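Local coordinates for protein histidinol-phosphate aminotransferase (PDB 3FTB) that probably transfers amino groups with the help of pyridoxal 5'-phosphate, as a histidinol-phosphate aminotransferase of the class I and II aminotransferase family, at residues K77-V82 against G199-Y204; K178-D183 against Y204-I209. All blocks are in the same frame, centred on the assembly; numbering follows the deposited sequence.

Both contacts belong to the same seven-stranded mixed sheet, but to different depths of it. Contact 2 is buried: strands 179-183 and 207-212 run side by side in the middle of the sheet, joined by main-chain hydrogen bonds, by aliphatic side chains on one face and by an isoleucine–phenylalanine pair on the other. Contact 1 lies at the surface, where the turn leading into 80-84, an outermost strand of the sheet within this chain, meets the loop that precedes strand 207-212, and there one lysine ammonium group and a single isoleucine pair do the work. The two adjoin, their centres about 10 Å apart; Y204 is common to both, I201 packs on I209, and V82 touches F208.

Contact 1: K77-V82 against G199-Y204; sequences KDIGIV and GEIKNY
The nearest CA atoms, those of I79 and I201, are 8.3 Å apart, so side chains bridge the gap. On one side is the turn that leads into 80-84, an outermost strand, within this chain, of the large sheet in this PLP-dependent aminotransferase fold; on the other is a short 3-10 turn and the loop that follows it, on the way to strand 207-212. K202 does most of the bridging. With CG beside the backbone N, its chain bends once, at chi2 (-48°), then runs out extended to its tip. There K202 NZ donates to K77 O at 2.6 Å, approaching almost along the C=O axis (165° at the oxygen). D78 O, which accepts a hydrogen bond from K232 NZ, sits 3.1 Å from K202 NZ, and N230 OD1 is a further hydrogen-bond partner of K202, so oxygens from two loops gather round the ammonium group. The carboxylate of D78 does not touch it: OD2 is 5.3 Å from K202 NZ, a separation at which its charge could still favour the lysine's protonated form. K77 sends its own ammonium group to a salt bridge with E71 on helix 64-74. Behind the ammonium group, along the K202 chain, the contact is mostly aliphatic. I79 crosses the K202 chain at about a right angle, with CG1 in the crowded position between N and C and CG2 facing the loop. That one methyl serves two neighbours: I79 CG2 lies 3.5 Å from K202 NZ and 4.1 Å from I201 CG2.

Contact 2: K178-D183 against Y204-I209; sequences KTIIID and YSCLFI
Three main-chain hydrogen bonds join the pair. I180 N reaches C206 O at 2.9 Å from above the carbonyl plane, 44° out of it, whereas F208 N meets I180 O in plane. I182 N to F208 O is the shortest, at 2.7 Å, and lies nearly along the C=O axis. I180 thus bonds through both N and O to C206 and F208, the alternation of a parallel ladder. C206 SG, in the crowded position between N and the carbonyl carbon, lies 4.1 Å from I180 CG1. On the face carrying I180, L207, I182 and I209, L207 crosses I182 obliquely, its CD2 3.6 Å from I182 CD1, and I209 CD1 rests against I182 CB at 3.7 Å. The strands are central neighbours in the seven-stranded mixed sheet of the aminotransferase large domain, crossing at -24°. On the other face F208, its CG anti to the backbone N, lies alongside I181, whose CG2 meets the ring edge at CD2, 4.0 Å away. Helix 87-95 backs this pair through I90 and S94; helix 163-176 backs I180 and C206 through A173. Where the ladder begins, a water joins T179 OG1 to S205 O, donating to the latter, while E174 OE1 accepts from S205 N.

Contact 1: K77-V82 against G199-Y204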
# COMPACT_ATOMS: atom_id res chain seq x y z
N LYS A 77 8.98 -23.33 -6.07
CA LYS A 77 7.87 -23.63 -5.18
C LYS A 77 8.38 -23.74 -3.73
O LYS A 77 9.60 -23.71 -3.50
CB LYS A 77 7.15 -24.91 -5.62
CG LYS A 77 6.60 -24.86 -7.05
CD LYS A 77 5.55 -23.80 -7.19
CE LYS A 77 5.09 -23.66 -8.62
NZ LYS A 77 3.77 -22.96 -8.66
N ASP A 78 7.46 -23.83 -2.78
CA ASP A 78 7.79 -23.95 -1.36
C ASP A 78 8.82 -22.90 -0.94
O ASP A 78 9.87 -23.23 -0.37
CB ASP A 78 8.25 -25.38 -1.01
CG ASP A 78 8.18 -25.69 0.50
OD1 ASP A 78 7.47 -24.99 1.25
OD2 ASP A 78 8.85 -26.66 0.94
N ILE A 79 8.51 -21.64 -1.24
CA ILE A 79 9.34 -20.50 -0.85
C ILE A 79 8.49 -19.47 -0.14
O ILE A 79 7.28 -19.42 -0.34
CB ILE A 79 9.98 -19.82 -2.08
CG1 ILE A 79 8.95 -19.58 -3.18
CG2 ILE A 79 11.12 -20.65 -2.62
CD1 ILE A 79 9.42 -18.58 -4.26
N GLY A 80 9.12 -18.67 0.71
CA GLY A 80 8.44 -17.53 1.28
C GLY A 80 8.25 -16.47 0.19
O GLY A 80 9.16 -16.23 -0.62
N ILE A 81 7.07 -15.86 0.17
CA ILE A 81 6.78 -14.77 -0.74
C ILE A 81 6.12 -13.65 0.05
O ILE A 81 5.16 -13.87 0.77
CB ILE A 81 5.86 -15.22 -1.89
CG1 ILE A 81 6.50 -16.37 -2.68
CG2 ILE A 81 5.56 -14.05 -2.82
CD1 ILE A 81 5.54 -17.07 -3.61
N VAL A 82 6.66 -12.44 -0.07
CA VAL A 82 6.09 -11.30 0.61
C VAL A 82 5.69 -10.27 -0.43
O VAL A 82 6.48 -9.94 -1.31
CB VAL A 82 7.04 -10.70 1.68
CG1 VAL A 82 7.12 -11.62 2.90
CG2 VAL A 82 8.42 -10.45 1.11
N GLY A 199 18.13 -18.47 -8.37
CA GLY A 199 18.43 -19.88 -8.54
C GLY A 199 19.31 -20.44 -7.43
O GLY A 199 19.72 -21.61 -7.47
N GLU A 200 19.61 -19.59 -6.44
CA GLU A 200 20.40 -19.99 -5.29
C GLU A 200 19.55 -20.08 -4.03
O GLU A 200 20.04 -20.45 -2.96
CB GLU A 200 21.56 -19.01 -5.06
CG GLU A 200 22.91 -19.42 -5.66
CD GLU A 200 23.05 -18.99 -7.10
OE1 GLU A 200 22.28 -18.12 -7.54
OE2 GLU A 200 23.94 -19.53 -7.79
N ILE A 201 18.27 -19.73 -4.16
CA ILE A 201 17.35 -19.61 -3.02
C ILE A 201 17.25 -20.91 -2.19
O ILE A 201 17.20 -20.88 -0.96
CB ILE A 201 15.94 -19.17 -3.49
CG1 ILE A 201 15.98 -17.75 -4.07
CG2 ILE A 201 14.94 -19.23 -2.37
CD1 ILE A 201 16.15 -16.68 -3.04
N LYS A 202 17.22 -22.04 -2.88
CA LYS A 202 17.08 -23.32 -2.21
C LYS A 202 18.34 -23.73 -1.43
O LYS A 202 18.26 -24.39 -0.38
CB LYS A 202 16.71 -24.39 -3.23
CG LYS A 202 15.42 -24.08 -3.97
CD LYS A 202 14.35 -23.69 -2.99
CE LYS A 202 12.99 -23.97 -3.55
NZ LYS A 202 11.96 -24.00 -2.49
N ASN A 203 19.50 -23.33 -1.93
CA ASN A 203 20.76 -23.74 -1.33
C ASN A 203 21.14 -22.90 -0.14
O ASN A 203 22.03 -23.29 0.62
CB ASN A 203 21.86 -23.71 -2.37
CG ASN A 203 21.68 -24.77 -3.42
OD1 ASN A 203 22.09 -25.91 -3.22
ND2 ASN A 203 21.04 -24.41 -4.52
N TYR A 204 20.48 -21.76 0.02
CA TYR A 204 20.80 -20.83 1.10
C TYR A 204 19.54 -20.14 1.62
O TYR A 204 18.88 -19.41 0.89
CB TYR A 204 21.81 -19.76 0.63
CG TYR A 204 23.13 -20.32 0.16
CD1 TYR A 204 24.07 -20.78 1.07
CD2 TYR A 204 23.42 -20.40 -1.19
CE1 TYR A 204 25.28 -21.31 0.64
CE2 TYR A 204 24.63 -20.92 -1.63
CZ TYR A 204 25.54 -21.38 -0.72
OH TYR A 204 26.73 -21.90 -1.16

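Contact 2: K178-D183 against Y204-I209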
# COMPACT_ATOMS: atom_id res chain seq x y z
N LYS A 178 23.37 -15.47 9.58
CA LYS A 178 23.31 -14.08 9.14
C LYS A 178 22.34 -13.99 7.96
O LYS A 178 22.11 -14.97 7.25
CB LYS A 178 24.71 -13.59 8.72
CG LYS A 178 25.76 -13.57 9.85
CD LYS A 178 25.26 -12.73 11.01
CE LYS A 178 25.87 -13.14 12.32
NZ LYS A 178 27.20 -12.53 12.50
N THR A 179 21.74 -12.82 7.75
CA THR A 179 20.83 -12.67 6.62
C THR A 179 21.39 -11.72 5.55
O THR A 179 21.87 -10.63 5.87
CB THR A 179 19.42 -12.20 7.06
OG1 THR A 179 18.86 -13.15 7.97
CG2 THR A 179 18.50 -12.04 5.85
N ILE A 180 21.34 -12.14 4.30
CA ILE A 180 21.82 -11.28 3.22
C ILE A 180 20.69 -10.90 2.27
O ILE A 180 20.06 -11.76 1.67
CB ILE A 180 23.07 -11.87 2.49
CG1 ILE A 180 22.69 -12.96 1.50
CG2 ILE A 180 24.10 -12.39 3.48
CD1 ILE A 180 22.82 -12.52 0.07
N ILE A 181 20.42 -9.60 2.18
CA ILE A 181 19.32 -9.06 1.39
C ILE A 181 19.79 -8.52 0.05
O ILE A 181 20.53 -7.53 0.00
CB ILE A 181 18.63 -7.89 2.12
CG1 ILE A 181 18.09 -8.34 3.48
CG2 ILE A 181 17.51 -7.31 1.24
CD1 ILE A 181 17.87 -7.19 4.43
N ILE A 182 19.35 -9.14 -1.04
CA ILE A 182 19.79 -8.72 -2.37
C ILE A 182 18.68 -8.05 -3.18
O ILE A 182 17.73 -8.71 -3.59
CB ILE A 182 20.36 -9.88 -3.19
CG1 ILE A 182 21.41 -10.63 -2.39
CG2 ILE A 182 21.05 -9.36 -4.42
CD1 ILE A 182 22.23 -11.57 -3.23
N ASP A 183 18.84 -6.75 -3.40
CA ASP A 183 17.90 -5.96 -4.18
C ASP A 183 18.11 -6.17 -5.70
O ASP A 183 19.09 -5.68 -6.28
CB ASP A 183 18.03 -4.49 -3.79
CG ASP A 183 17.29 -3.55 -4.72
OD1 ASP A 183 16.61 -4.04 -5.65
OD2 ASP A 183 17.39 -2.32 -4.53
N TYR A 204 20.48 -21.76 0.02
CA TYR A 204 20.80 -20.83 1.10
C TYR A 204 19.54 -20.14 1.62
O TYR A 204 18.88 -19.41 0.89
CB TYR A 204 21.81 -19.76 0.63
CG TYR A 204 23.13 -20.32 0.16
CD1 TYR A 204 24.07 -20.78 1.07
CD2 TYR A 204 23.42 -20.40 -1.19
CE1 TYR A 204 25.28 -21.31 0.64
CE2 TYR A 204 24.63 -20.92 -1.63
CZ TYR A 204 25.54 -21.38 -0.72
OH TYR A 204 26.73 -21.90 -1.16
N SER A 205 19.21 -20.37 2.89
CA SER A 205 18.13 -19.60 3.49
C SER A 205 18.62 -18.39 4.31
O SER A 205 17.95 -17.92 5.22
CB SER A 205 17.15 -20.48 4.28
OG SER A 205 17.57 -21.83 4.34
N CYS A 206 19.81 -17.90 3.97
CA CYS A 206 20.29 -16.59 4.41
C CYS A 206 19.88 -15.57 3.35
O CYS A 206 19.67 -14.40 3.65
CB CYS A 206 21.81 -16.57 4.60
SG CYS A 206 22.79 -16.73 3.08
N LEU A 207 19.74 -16.05 2.12
CA LEU A 207 19.34 -15.21 1.00
C LEU A 207 17.92 -14.67 1.16
O LEU A 207 16.97 -15.43 1.37
CB LEU A 207 19.42 -15.98 -0.32
CG LEU A 207 20.72 -16.01 -1.13
CD1 LEU A 207 20.53 -16.93 -2.32
CD2 LEU A 207 21.11 -14.62 -1.59
N PHE A 208 17.78 -13.36 1.03
CA PHE A 208 16.48 -12.75 0.84
C PHE A 208 16.57 -11.85 -0.40
O PHE A 208 17.40 -10.94 -0.44
CB PHE A 208 16.07 -11.96 2.07
CG PHE A 208 14.70 -11.34 1.97
CD1 PHE A 208 13.58 -12.08 2.29
CD2 PHE A 208 14.53 -10.03 1.55
CE1 PHE A 208 12.31 -11.53 2.20
CE2 PHE A 208 13.27 -9.47 1.45
CZ PHE A 208 12.16 -10.22 1.78
N ILE A 209 15.75 -12.13 -1.41
CA ILE A 209 15.81 -11.36 -2.66
C ILE A 209 14.61 -10.43 -2.81
O ILE A 209 13.48 -10.80 -2.49
CB ILE A 209 15.86 -12.28 -3.91
CG1 ILE A 209 16.90 -13.40 -3.74
CG2 ILE A 209 16.11 -11.49 -5.16
CD1 ILE A 209 18.30 -12.91 -3.51
O HOH W 1 17.56 -15.22 6.50